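Local coordinates for protein similar to phosphinothricin acetyltransferase (Bacillus subtilis, PDB 1VHS) that probably transfers an acetyl group from acetyl-CoA to phosphinothricin, inactivating this antibiotic and herbicide, at residues V64-T72 and A83-C93; G99-L107 and K131-A139. All coordinates share one frame; numbering follows the deposited sequence.

Overall arrangement
The two contacts illustrate how a GNAT fold lays a helix on its central sheet beside the probable acetyl-CoA site. Interaction 1 is a beta hairpin in mid-sheet; interaction 2 joins helix 98-109, the next element after strand 82-89, to the end of helix 127-135 and the loop that follows it. Their centres lie about 12 Å apart, and they touch: Ile89 CD1 packs 3.5 Å from Gly99 N, Ile87 CG2 3.6 Å from Leu102 CD1, and Phe70 CZ 3.6 Å from Ala106 O. The helix has one side on the hairpin and another on residues 131-139. Predicted acetyl-CoA-binding residues fall in both contacts: Ile87, Tyr88 and Ile89 in the first, Gly99 and Ser100 in the second.

Interaction 1 of 2, residues V64-T72 and A83-C93; sequences VAAWISFET and AEVSIYIDEAC
Glu71 OE2, on the residue paired with Glu84 across the hairpin, accepts from three donors: Ser69 OG at 2.8 Å, on the anti side of the carboxylate, a water whose oxygen is also 2.8 Å from it, and Trp44 NE1. His48 NE2 in turn bonds Ser69 OG, a second shell to the first.

Further along the same face the rings of Trp67 and Tyr88 lie side by side, pointing the same way. Their planes are 23° apart, but the rings are slid so that they barely overlap; Trp67 CH2 nears Tyr88 CD1 at 3.3 Å, and Tyr88 CB stands over the indole's five-membered ring, 4.0 Å from its centroid. Trp67 CG is wedged between its own N and carbonyl carbon (chi1 51°), a turn that swings the indole across to the neighbouring strand.

The other face is apolar. Ile68 CG2 meets Val85 CG2 at 3.9 Å, Phe70 CE2 lies 4.2 Å from the same Val85 CG2, and Ile87 and Ile89 reach Leu102 of helix 98-109. Antiparallel backbone bonds join the strands as far as Asp90 N to Ala65 O, beyond which Asp90 OD2 accepts from Ala92 N in an Asx turn, just after the strand ends. Ala65 and Ala66 form a classic bulge against Ala57. The chemistry is thus divided by face: a branched polar network and a slid, nearly parallel pair of rings on the face of Trp67, Ser69 and Glu71, and a hydrocarbon bed for the helix on that of Ile68, Ile87 and Ile89.

Interaction 2 of 2, residues G99-L107 and K131-A139; sequences GSYLLQEAL and KLFEKHGFA
Leu103 sets one methyl squarely over an aromatic face: its CD2 lies 3.9 Å from the Phe133 ring centroid and only 7° from the ring normal, a clear CH-pi contact. The two side chains cross obliquely, and the other methyl, CD1, reaches the ring at CE2 (3.7 Å). Extension of Leu103 away from its helix, with CG opposite the backbone N (chi1 -178°), carries both methyls into this position.

Phe133 in turn rests against Phe138, its CD2 3.5 Å above the centre of that ring, and also touches Ala120 and Ile122 of strand 117-123. Leu107 slides past Phe138 in the opposite direction, and its CD1 meets His136 CB at 3.8 Å. His136 ND1 donates to Leu132 O, 3.2 Å away and nearly in the ring plane; Lys135 N reaches that oxygen from the other face of the carbonyl. Leu132 CD2 comes to 3.7 Å from Gly99 C.

Two GNAT helices thus pack at 40° between segment axes, one bearing Gly99 and Ser100, predicted to bind acetyl-CoA. The segments meet through van der Waals and CH-pi contacts, with no hydrogen bond between them, while the His136 ND1 bond helps fix the rotation of the imidazole against which Leu103 and Leu107 pack.

Interaction 1 of 2, residues V64-T72 and A83-C93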
ATOM      1  N   VAL A  64      12.246 -10.151  -3.678  1.00 31.61           N
ATOM      2  CA  VAL A  64      11.211  -9.140  -3.490  1.00 31.03           C
ATOM      3  C   VAL A  64      11.064  -8.877  -1.993  1.00 30.76           C
ATOM      4  O   VAL A  64      10.680  -9.771  -1.240  1.00 31.26           O
ATOM      5  CB  VAL A  64       9.861  -9.616  -4.054  1.00 31.82           C
ATOM      6  CG1 VAL A  64       8.789  -8.562  -3.799  1.00 27.54           C
ATOM      7  CG2 VAL A  64       9.991  -9.892  -5.545  1.00 30.32           C
ATOM      8  N   ALA A  65      11.375  -7.654  -1.569  1.00 28.58           N
ATOM      9  CA  ALA A  65      11.299  -7.277  -0.160  1.00 26.94           C
ATOM     10  C   ALA A  65      10.109  -6.385   0.195  1.00 26.14           C
ATOM     11  O   ALA A  65       9.810  -6.189   1.372  1.00 25.47           O
ATOM     12  CB  ALA A  65      12.586  -6.579   0.253  1.00 27.05           C
ATOM     13  N   ALA A  66       9.438  -5.841  -0.814  1.00 21.63           N
ATOM     14  CA  ALA A  66       8.304  -4.953  -0.571  1.00 21.47           C
ATOM     15  C   ALA A  66       7.573  -4.683  -1.872  1.00 19.17           C
ATOM     16  O   ALA A  66       8.055  -5.033  -2.945  1.00 19.09           O
ATOM     17  CB  ALA A  66       8.803  -3.632   0.025  1.00 21.72           C
ATOM     18  N   TRP A  67       6.394  -4.080  -1.777  1.00 18.17           N
ATOM     19  CA  TRP A  67       5.643  -3.740  -2.969  1.00 14.28           C
ATOM     20  C   TRP A  67       4.781  -2.505  -2.782  1.00 16.50           C
ATOM     21  O   TRP A  67       4.453  -2.125  -1.656  1.00 16.62           O
ATOM     22  CB  TRP A  67       4.788  -4.921  -3.473  1.00 15.97           C
ATOM     23  CG  TRP A  67       3.886  -5.621  -2.477  1.00 13.74           C
ATOM     24  CD1 TRP A  67       4.194  -6.717  -1.723  1.00 14.31           C
ATOM     25  CD2 TRP A  67       2.505  -5.334  -2.219  1.00 17.76           C
ATOM     26  NE1 TRP A  67       3.090  -7.138  -1.022  1.00 15.68           N
ATOM     27  CE2 TRP A  67       2.038  -6.307  -1.308  1.00 17.28           C
ATOM     28  CE3 TRP A  67       1.615  -4.351  -2.676  1.00 19.50           C
ATOM     29  CZ2 TRP A  67       0.719  -6.330  -0.844  1.00 21.07           C
ATOM     30  CZ3 TRP A  67       0.302  -4.373  -2.215  1.00 23.29           C
ATOM     31  CH2 TRP A  67      -0.133  -5.358  -1.309  1.00 20.67           C
ATOM     32  N   ILE A  68       4.456  -1.872  -3.903  1.00 15.91           N
ATOM     33  CA  ILE A  68       3.630  -0.666  -3.935  1.00 18.21           C
ATOM     34  C   ILE A  68       2.508  -0.925  -4.928  1.00 18.90           C
ATOM     35  O   ILE A  68       2.756  -1.262  -6.086  1.00 19.88           O
ATOM     36  CB  ILE A  68       4.417   0.557  -4.437  1.00 16.79           C
ATOM     37  CG1 ILE A  68       5.687   0.758  -3.614  1.00 20.15           C
ATOM     38  CG2 ILE A  68       3.546   1.806  -4.343  1.00 21.34           C
ATOM     39  CD1 ILE A  68       6.573   1.867  -4.168  1.00 18.88           C
ATOM     40  N   SER A  69       1.274  -0.761  -4.475  1.00 14.82           N
ATOM     41  CA  SER A  69       0.122  -1.000  -5.326  1.00 18.43           C
ATOM     42  C   SER A  69      -0.703   0.264  -5.501  1.00 20.70           C
ATOM     43  O   SER A  69      -0.989   0.953  -4.522  1.00 20.14           O
ATOM     44  CB  SER A  69      -0.760  -2.093  -4.701  1.00 17.33           C
ATOM     45  OG  SER A  69      -2.027  -2.175  -5.335  1.00 23.04           O
ATOM     46  N   PHE A  70      -1.055   0.582  -6.746  1.00 13.65           N
ATOM     47  CA  PHE A  70      -1.917   1.728  -7.017  1.00 13.88           C
ATOM     48  C   PHE A  70      -3.257   1.092  -7.372  1.00 17.93           C
ATOM     49  O   PHE A  70      -3.319   0.176  -8.190  1.00 20.68           O
ATOM     50  CB  PHE A  70      -1.414   2.566  -8.191  1.00 13.84           C
ATOM     51  CG  PHE A  70      -0.192   3.375  -7.873  1.00 15.21           C
ATOM     52  CD1 PHE A  70       1.080   2.864  -8.110  1.00 11.50           C
ATOM     53  CD2 PHE A  70      -0.315   4.636  -7.302  1.00 14.89           C
ATOM     54  CE1 PHE A  70       2.219   3.602  -7.776  1.00 17.83           C
ATOM     55  CE2 PHE A  70       0.816   5.385  -6.963  1.00 20.28           C
ATOM     56  CZ  PHE A  70       2.085   4.866  -7.201  1.00 18.41           C
ATOM     57  N   GLU A  71      -4.325   1.557  -6.741  1.00 20.30           N
ATOM     58  CA  GLU A  71      -5.639   0.986  -7.004  1.00 22.36           C
ATOM     59  C   GLU A  71      -6.674   2.061  -7.242  1.00 23.34           C
ATOM     60  O   GLU A  71      -6.531   3.187  -6.768  1.00 18.87           O
ATOM     61  CB  GLU A  71      -6.048   0.094  -5.833  1.00 25.16           C
ATOM     62  CG  GLU A  71      -5.175  -1.151  -5.706  1.00 33.58           C
ATOM     63  CD  GLU A  71      -5.343  -1.861  -4.382  1.00 35.29           C
ATOM     64  OE1 GLU A  71      -6.501  -2.093  -3.972  1.00 37.86           O
ATOM     65  OE2 GLU A  71      -4.314  -2.196  -3.755  1.00 35.58           O
ATOM     66  N   THR A  72      -7.709   1.716  -8.001  1.00 25.24           N
ATOM     67  CA  THR A  72      -8.778   2.660  -8.299  1.00 25.02           C
ATOM     68  C   THR A  72      -9.561   2.942  -7.031  1.00 27.50           C
ATOM     69  O   THR A  72      -9.636   2.095  -6.137  1.00 29.61           O
ATOM     70  CB  THR A  72      -9.756   2.089  -9.341  1.00 31.20           C
ATOM     71  OG1 THR A  72     -10.368   0.904  -8.819  1.00 36.74           O
ATOM     72  CG2 THR A  72      -9.028   1.752 -10.621  1.00 26.48           C
ATOM     73  N   ALA A  83      -6.720   7.884  -6.908  1.00 13.42           N
ATOM     74  CA  ALA A  83      -6.283   6.524  -6.653  1.00 14.22           C
ATOM     75  C   ALA A  83      -5.813   6.309  -5.233  1.00 17.41           C
ATOM     76  O   ALA A  83      -5.557   7.253  -4.490  1.00 16.58           O
ATOM     77  CB  ALA A  83      -5.157   6.146  -7.627  1.00 13.78           C
ATOM     78  N   GLU A  84      -5.695   5.043  -4.864  1.00 16.54           N
ATOM     79  CA  GLU A  84      -5.220   4.677  -3.550  1.00 16.31           C
ATOM     80  C   GLU A  84      -3.824   4.102  -3.717  1.00 15.56           C
ATOM     81  O   GLU A  84      -3.526   3.473  -4.732  1.00 19.14           O
ATOM     82  CB  GLU A  84      -6.132   3.614  -2.932  1.00 20.16           C
ATOM     83  CG  GLU A  84      -7.532   4.114  -2.613  0.65 28.11           C
ATOM     84  CD  GLU A  84      -8.572   3.012  -2.648  0.65 31.42           C
ATOM     85  OE1 GLU A  84      -8.308   1.917  -2.104  0.65 36.57           O
ATOM     86  OE2 GLU A  84      -9.661   3.247  -3.213  0.65 34.33           O
ATOM     87  N   VAL A  85      -2.958   4.355  -2.747  1.00 12.79           N
ATOM     88  CA  VAL A  85      -1.622   3.783  -2.785  1.00 15.38           C
ATOM     89  C   VAL A  85      -1.479   2.915  -1.540  1.00 17.36           C
ATOM     90  O   VAL A  85      -1.812   3.343  -0.430  1.00 14.60           O
ATOM     91  CB  VAL A  85      -0.505   4.859  -2.812  1.00 17.58           C
ATOM     92  CG1 VAL A  85      -0.575   5.750  -1.571  1.00 18.36           C
ATOM     93  CG2 VAL A  85       0.860   4.167  -2.895  1.00 19.53           C
ATOM     94  N   SER A  86      -1.022   1.680  -1.739  1.00 14.48           N
ATOM     95  CA  SER A  86      -0.824   0.734  -0.649  1.00 16.96           C
ATOM     96  C   SER A  86       0.629   0.272  -0.679  1.00 18.58           C
ATOM     97  O   SER A  86       1.150  -0.083  -1.733  1.00 18.82           O
ATOM     98  CB  SER A  86      -1.762  -0.471  -0.812  1.00 16.74           C
ATOM     99  OG  SER A  86      -1.488  -1.171  -2.008  0.33 21.58           O
ATOM    100  N   ILE A  87       1.284   0.293   0.476  1.00 15.10           N
ATOM    101  CA  ILE A  87       2.672  -0.118   0.567  1.00 15.58           C
ATOM    102  C   ILE A  87       2.872  -1.161   1.659  1.00 19.82           C
ATOM    103  O   ILE A  87       2.526  -0.929   2.819  1.00 20.62           O
ATOM    104  CB  ILE A  87       3.577   1.098   0.861  1.00 12.63           C
ATOM    105  CG1 ILE A  87       3.406   2.140  -0.247  1.00 15.14           C
ATOM    106  CG2 ILE A  87       5.037   0.657   0.983  1.00 19.96           C
ATOM    107  CD1 ILE A  87       4.164   3.438  -0.014  1.00 18.26           C
ATOM    108  N   TYR A  88       3.419  -2.313   1.283  1.00 17.13           N
ATOM    109  CA  TYR A  88       3.688  -3.381   2.239  1.00 17.18           C
ATOM    110  C   TYR A  88       5.165  -3.733   2.197  1.00 20.02           C
ATOM    111  O   TYR A  88       5.765  -3.834   1.124  1.00 19.42           O
ATOM    112  CB  TYR A  88       2.853  -4.627   1.931  1.00 20.55           C
ATOM    113  CG  TYR A  88       1.396  -4.468   2.300  1.00 22.90           C
ATOM    114  CD1 TYR A  88       0.519  -3.767   1.476  1.00 28.55           C
ATOM    115  CD2 TYR A  88       0.899  -4.994   3.496  1.00 27.06           C
ATOM    116  CE1 TYR A  88      -0.822  -3.593   1.830  1.00 27.77           C
ATOM    117  CE2 TYR A  88      -0.441  -4.823   3.861  1.00 26.47           C
ATOM    118  CZ  TYR A  88      -1.291  -4.122   3.023  1.00 27.77           C
ATOM    119  OH  TYR A  88      -2.610  -3.939   3.375  1.00 30.58           O
ATOM    120  N   ILE A  89       5.745  -3.909   3.375  1.00 20.12           N
ATOM    121  CA  ILE A  89       7.158  -4.233   3.502  1.00 22.42           C
ATOM    122  C   ILE A  89       7.312  -5.552   4.248  1.00 24.72           C
ATOM    123  O   ILE A  89       6.596  -5.810   5.217  1.00 21.62           O
ATOM    124  CB  ILE A  89       7.891  -3.130   4.287  1.00 26.95           C
ATOM    125  CG1 ILE A  89       7.584  -1.766   3.666  1.00 26.22           C
ATOM    126  CG2 ILE A  89       9.395  -3.394   4.287  1.00 29.94           C
ATOM    127  CD1 ILE A  89       8.115  -0.590   4.464  1.00 25.40           C
ATOM    128  N   ASP A  90       8.234  -6.392   3.792  1.00 27.67           N
ATOM    129  CA  ASP A  90       8.466  -7.669   4.454  1.00 32.45           C
ATOM    130  C   ASP A  90       8.744  -7.364   5.922  1.00 34.24           C
ATOM    131  O   ASP A  90       9.638  -6.580   6.244  1.00 32.06           O
ATOM    132  CB  ASP A  90       9.660  -8.391   3.818  1.00 33.31           C
ATOM    133  CG  ASP A  90       9.904  -9.765   4.418  1.00 37.11           C
ATOM    134  OD1 ASP A  90      10.671 -10.547   3.818  1.00 42.29           O
ATOM    135  OD2 ASP A  90       9.342 -10.065   5.490  1.00 37.03           O
ATOM    136  N   GLU A  91       7.963  -7.974   6.808  1.00 37.29           N
ATOM    137  CA  GLU A  91       8.118  -7.746   8.239  1.00 42.47           C
ATOM    138  C   GLU A  91       9.573  -7.846   8.687  1.00 42.75           C
ATOM    139  O   GLU A  91       9.980  -7.182   9.639  1.00 42.45           O
ATOM    140  CB  GLU A  91       7.268  -8.745   9.030  1.00 46.86           C
ATOM    141  CG  GLU A  91       7.234  -8.468  10.524  1.00 54.30           C
ATOM    142  CD  GLU A  91       6.650  -7.105  10.849  1.00 58.32           C
ATOM    143  OE1 GLU A  91       5.454  -6.884  10.559  1.00 59.55           O
ATOM    144  OE2 GLU A  91       7.386  -6.254  11.393  1.00 60.46           O
ATOM    145  N   ALA A  92      10.351  -8.670   7.992  1.00 44.24           N
ATOM    146  CA  ALA A  92      11.759  -8.857   8.328  1.00 46.87           C
ATOM    147  C   ALA A  92      12.616  -7.649   7.960  1.00 48.83           C
ATOM    148  O   ALA A  92      13.773  -7.553   8.374  1.00 50.29           O
ATOM    149  CB  ALA A  92      12.295 -10.103   7.637  1.00 44.86           C
ATOM    150  N   CYS A  93      12.051  -6.729   7.187  1.00 49.69           N
ATOM    151  CA  CYS A  93      12.781  -5.537   6.769  1.00 51.57           C
ATOM    152  C   CYS A  93      12.335  -4.298   7.539  1.00 52.32           C
ATOM    153  O   CYS A  93      12.796  -3.188   7.266  1.00 51.37           O
ATOM    154  CB  CYS A  93      12.586  -5.300   5.268  1.00 54.05           C
ATOM    155  SG  CYS A  93      13.131  -6.662   4.213  1.00 56.11           S
TER
HETATM  156  O   HOH W   1      -3.523  -3.433  -1.407  1.00 27.59           O

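Interaction 2 of 2, residues G99-L107 and K131-A139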
ATOM      1  N   GLY A  99      10.202   2.245   4.225  1.00 31.89           N
ATOM      2  CA  GLY A  99       8.979   3.009   4.032  1.00 27.40           C
ATOM      3  C   GLY A  99       9.186   4.361   3.373  1.00 24.98           C
ATOM      4  O   GLY A  99       8.472   4.721   2.433  1.00 20.92           O
ATOM      5  N   SER A 100      10.158   5.117   3.871  1.00 25.94           N
ATOM      6  CA  SER A 100      10.459   6.437   3.331  1.00 25.96           C
ATOM      7  C   SER A 100      10.813   6.376   1.851  1.00 25.39           C
ATOM      8  O   SER A 100      10.316   7.166   1.048  1.00 23.80           O
ATOM      9  CB  SER A 100      11.621   7.065   4.107  1.00 29.96           C
ATOM     10  OG  SER A 100      12.072   8.242   3.471  1.00 35.05           O
ATOM     11  N   TYR A 101      11.680   5.435   1.495  1.00 25.99           N
ATOM     12  CA  TYR A 101      12.091   5.290   0.109  1.00 25.26           C
ATOM     13  C   TYR A 101      10.918   4.909  -0.788  1.00 21.78           C
ATOM     14  O   TYR A 101      10.736   5.483  -1.859  1.00 21.76           O
ATOM     15  CB  TYR A 101      13.186   4.230  -0.014  1.00 28.78           C
ATOM     16  CG  TYR A 101      13.664   4.052  -1.432  1.00 34.18           C
ATOM     17  CD1 TYR A 101      14.414   5.046  -2.063  1.00 36.01           C
ATOM     18  CD2 TYR A 101      13.335   2.913  -2.159  1.00 35.22           C
ATOM     19  CE1 TYR A 101      14.819   4.907  -3.385  1.00 38.93           C
ATOM     20  CE2 TYR A 101      13.736   2.764  -3.485  1.00 37.74           C
ATOM     21  CZ  TYR A 101      14.476   3.765  -4.090  1.00 38.99           C
ATOM     22  OH  TYR A 101      14.871   3.627  -5.401  1.00 45.40           O
ATOM     23  N   LEU A 102      10.126   3.935  -0.350  1.00 22.64           N
ATOM     24  CA  LEU A 102       8.981   3.481  -1.136  1.00 17.63           C
ATOM     25  C   LEU A 102       7.948   4.577  -1.370  1.00 16.82           C
ATOM     26  O   LEU A 102       7.417   4.711  -2.477  1.00 17.50           O
ATOM     27  CB  LEU A 102       8.318   2.278  -0.457  1.00 20.67           C
ATOM     28  CG  LEU A 102       9.225   1.050  -0.322  1.00 25.53           C
ATOM     29  CD1 LEU A 102       8.514  -0.051   0.452  1.00 27.76           C
ATOM     30  CD2 LEU A 102       9.611   0.561  -1.712  1.00 27.40           C
ATOM     31  N   LEU A 103       7.652   5.361  -0.339  1.00 17.26           N
ATOM     32  CA  LEU A 103       6.670   6.429  -0.504  1.00 17.41           C
ATOM     33  C   LEU A 103       7.204   7.469  -1.477  1.00 17.95           C
ATOM     34  O   LEU A 103       6.475   7.952  -2.333  1.00 16.18           O
ATOM     35  CB  LEU A 103       6.333   7.088   0.841  1.00 16.69           C
ATOM     36  CG  LEU A 103       5.266   8.195   0.792  1.00 16.83           C
ATOM     37  CD1 LEU A 103       4.024   7.716   0.035  1.00 18.88           C
ATOM     38  CD2 LEU A 103       4.895   8.606   2.214  1.00 18.54           C
ATOM     39  N   GLN A 104       8.483   7.809  -1.350  1.00 19.62           N
ATOM     40  CA  GLN A 104       9.082   8.789  -2.247  1.00 20.50           C
ATOM     41  C   GLN A 104       8.953   8.320  -3.695  1.00 21.41           C
ATOM     42  O   GLN A 104       8.587   9.098  -4.571  1.00 22.41           O
ATOM     43  CB  GLN A 104      10.553   9.013  -1.882  1.00 26.13           C
ATOM     44  CG  GLN A 104      11.300   9.931  -2.840  1.00 33.80           C
ATOM     45  CD  GLN A 104      12.761  10.092  -2.464  1.00 38.96           C
ATOM     46  OE1 GLN A 104      13.088  10.684  -1.434  1.00 40.69           O
ATOM     47  NE2 GLN A 104      13.651   9.552  -3.294  1.00 42.42           N
ATOM     48  N   GLU A 105       9.238   7.042  -3.943  1.00 22.82           N
ATOM     49  CA  GLU A 105       9.125   6.495  -5.294  1.00 22.13           C
ATOM     50  C   GLU A 105       7.672   6.485  -5.761  1.00 19.44           C
ATOM     51  O   GLU A 105       7.384   6.792  -6.913  1.00 18.74           O
ATOM     52  CB  GLU A 105       9.695   5.075  -5.347  1.00 24.33           C
ATOM     53  CG  GLU A 105      11.209   5.023  -5.224  1.00 29.16           C
ATOM     54  CD  GLU A 105      11.890   6.145  -6.001  0.65 32.57           C
ATOM     55  OE1 GLU A 105      11.742   6.196  -7.240  0.65 32.78           O
ATOM     56  OE2 GLU A 105      12.567   6.988  -5.371  0.65 38.70           O
ATOM     57  N   ALA A 106       6.758   6.128  -4.869  1.00 19.44           N
ATOM     58  CA  ALA A 106       5.345   6.109  -5.225  1.00 17.62           C
ATOM     59  C   ALA A 106       4.930   7.508  -5.680  1.00 16.11           C
ATOM     60  O   ALA A 106       4.226   7.666  -6.682  1.00 15.22           O
ATOM     61  CB  ALA A 106       4.499   5.667  -4.021  1.00 14.71           C
ATOM     62  N   LEU A 107       5.390   8.521  -4.951  1.00 15.72           N
ATOM     63  CA  LEU A 107       5.061   9.907  -5.265  1.00 15.49           C
ATOM     64  C   LEU A 107       5.702  10.422  -6.551  1.00 17.50           C
ATOM     65  O   LEU A 107       5.156  11.306  -7.210  1.00 19.14           O
ATOM     66  CB  LEU A 107       5.428  10.816  -4.083  1.00 17.13           C
ATOM     67  CG  LEU A 107       4.520  10.671  -2.851  1.00 19.01           C
ATOM     68  CD1 LEU A 107       5.127  11.401  -1.654  1.00 17.81           C
ATOM     69  CD2 LEU A 107       3.141  11.223  -3.174  1.00 17.29           C
ATOM     70  N   LYS A 131       2.828   9.328  10.551  1.00 23.71           N
ATOM     71  CA  LYS A 131       3.803  10.412  10.569  1.00 24.83           C
ATOM     72  C   LYS A 131       4.576  10.478   9.257  1.00 21.66           C
ATOM     73  O   LYS A 131       4.831  11.563   8.736  1.00 20.00           O
ATOM     74  CB  LYS A 131       4.774  10.256  11.745  1.00 28.92           C
ATOM     75  N   LEU A 132       4.939   9.314   8.725  1.00 21.07           N
ATOM     76  CA  LEU A 132       5.658   9.235   7.463  1.00 19.77           C
ATOM     77  C   LEU A 132       4.867   9.944   6.361  1.00 18.04           C
ATOM     78  O   LEU A 132       5.390  10.822   5.683  1.00 17.88           O
ATOM     79  CB  LEU A 132       5.882   7.774   7.061  1.00 19.68           C
ATOM     80  CG  LEU A 132       6.531   7.575   5.685  1.00 22.53           C
ATOM     81  CD1 LEU A 132       7.892   8.250   5.661  1.00 24.11           C
ATOM     82  CD2 LEU A 132       6.663   6.087   5.384  1.00 24.78           C
ATOM     83  N   PHE A 133       3.603   9.560   6.180  1.00 14.86           N
ATOM     84  CA  PHE A 133       2.792  10.193   5.145  1.00 16.63           C
ATOM     85  C   PHE A 133       2.596  11.697   5.361  1.00 15.36           C
ATOM     86  O   PHE A 133       2.618  12.476   4.407  1.00 14.61           O
ATOM     87  CB  PHE A 133       1.429   9.493   5.027  1.00 13.85           C
ATOM     88  CG  PHE A 133       1.466   8.239   4.191  1.00 17.82           C
ATOM     89  CD1 PHE A 133       2.040   7.068   4.686  1.00 18.05           C
ATOM     90  CD2 PHE A 133       0.957   8.238   2.900  1.00 14.47           C
ATOM     91  CE1 PHE A 133       2.104   5.915   3.901  1.00 22.33           C
ATOM     92  CE2 PHE A 133       1.016   7.088   2.104  1.00 17.40           C
ATOM     93  CZ  PHE A 133       1.592   5.926   2.608  1.00 17.39           C
ATOM     94  N   GLU A 134       2.420  12.110   6.613  1.00 14.93           N
ATOM     95  CA  GLU A 134       2.213  13.521   6.905  1.00 19.00           C
ATOM     96  C   GLU A 134       3.437  14.374   6.590  1.00 19.31           C
ATOM     97  O   GLU A 134       3.309  15.567   6.348  1.00 19.40           O
ATOM     98  CB  GLU A 134       1.778  13.710   8.366  1.00 22.91           C
ATOM     99  CG  GLU A 134       0.329  13.310   8.602  1.00 33.26           C
ATOM    100  CD  GLU A 134      -0.088  13.399  10.060  1.00 39.70           C
ATOM    101  OE1 GLU A 134       0.005  14.499  10.644  1.00 47.61           O
ATOM    102  OE2 GLU A 134      -0.511  12.369  10.621  1.00 45.15           O
ATOM    103  N   LYS A 135       4.617  13.764   6.583  1.00 17.38           N
ATOM    104  CA  LYS A 135       5.832  14.507   6.258  1.00 19.13           C
ATOM    105  C   LYS A 135       5.895  14.690   4.751  1.00 17.18           C
ATOM    106  O   LYS A 135       6.622  15.549   4.254  1.00 15.89           O
ATOM    107  CB  LYS A 135       7.083  13.754   6.723  1.00 21.20           C
ATOM    108  CG  LYS A 135       7.288  13.729   8.229  1.00 23.57           C
ATOM    109  CD  LYS A 135       8.563  12.980   8.575  1.00 27.65           C
ATOM    110  CE  LYS A 135       8.790  12.903  10.081  1.00 30.55           C
ATOM    111  NZ  LYS A 135       9.971  12.052  10.393  1.00 30.48           N
ATOM    112  N   HIS A 136       5.129  13.877   4.023  1.00 14.36           N
ATOM    113  CA  HIS A 136       5.116  13.958   2.570  1.00 15.38           C
ATOM    114  C   HIS A 136       3.879  14.595   1.935  1.00 15.83           C
ATOM    115  O   HIS A 136       3.474  14.225   0.832  1.00 18.68           O
ATOM    116  CB  HIS A 136       5.370  12.576   1.961  1.00 16.69           C
ATOM    117  CG  HIS A 136       6.788  12.110   2.098  1.00 17.11           C
ATOM    118  ND1 HIS A 136       7.231  11.358   3.166  1.00 20.99           N
ATOM    119  CD2 HIS A 136       7.865  12.295   1.299  1.00 15.97           C
ATOM    120  CE1 HIS A 136       8.518  11.097   3.017  1.00 15.08           C
ATOM    121  NE2 HIS A 136       8.927  11.657   1.893  1.00 22.65           N
ATOM    122  N   GLY A 137       3.274  15.544   2.639  1.00 15.13           N
ATOM    123  CA  GLY A 137       2.138  16.259   2.084  1.00 16.75           C
ATOM    124  C   GLY A 137       0.743  15.706   2.295  1.00 16.51           C
ATOM    125  O   GLY A 137      -0.234  16.321   1.862  1.00 16.27           O
ATOM    126  N   PHE A 138       0.635  14.556   2.944  1.00 15.60           N
ATOM    127  CA  PHE A 138      -0.682  13.981   3.187  1.00 15.92           C
ATOM    128  C   PHE A 138      -1.318  14.614   4.416  1.00 15.52           C
ATOM    129  O   PHE A 138      -0.625  14.970   5.369  1.00 17.11           O
ATOM    130  CB  PHE A 138      -0.586  12.468   3.387  1.00 13.16           C
ATOM    131  CG  PHE A 138      -0.312  11.705   2.127  1.00 17.48           C
ATOM    132  CD1 PHE A 138       0.965  11.691   1.568  1.00 16.29           C
ATOM    133  CD2 PHE A 138      -1.334  11.001   1.489  1.00 12.19           C
ATOM    134  CE1 PHE A 138       1.219  10.983   0.390  1.00 17.43           C
ATOM    135  CE2 PHE A 138      -1.089  10.293   0.317  1.00 17.14           C
ATOM    136  CZ  PHE A 138       0.193  10.283  -0.235  1.00 16.29           C
ATOM    137  N   ALA A 139      -2.639  14.767   4.370  1.00 15.09           N
ATOM    138  CA  ALA A 139      -3.416  15.324   5.476  1.00 16.41           C
ATOM    139  C   ALA A 139      -4.525  14.325   5.798  1.00 17.43           C
ATOM    140  O   ALA A 139      -4.961  13.574   4.924  1.00 14.71           O
ATOM    141  CB  ALA A 139      -4.027  16.653   5.069  1.00 19.82           C
TER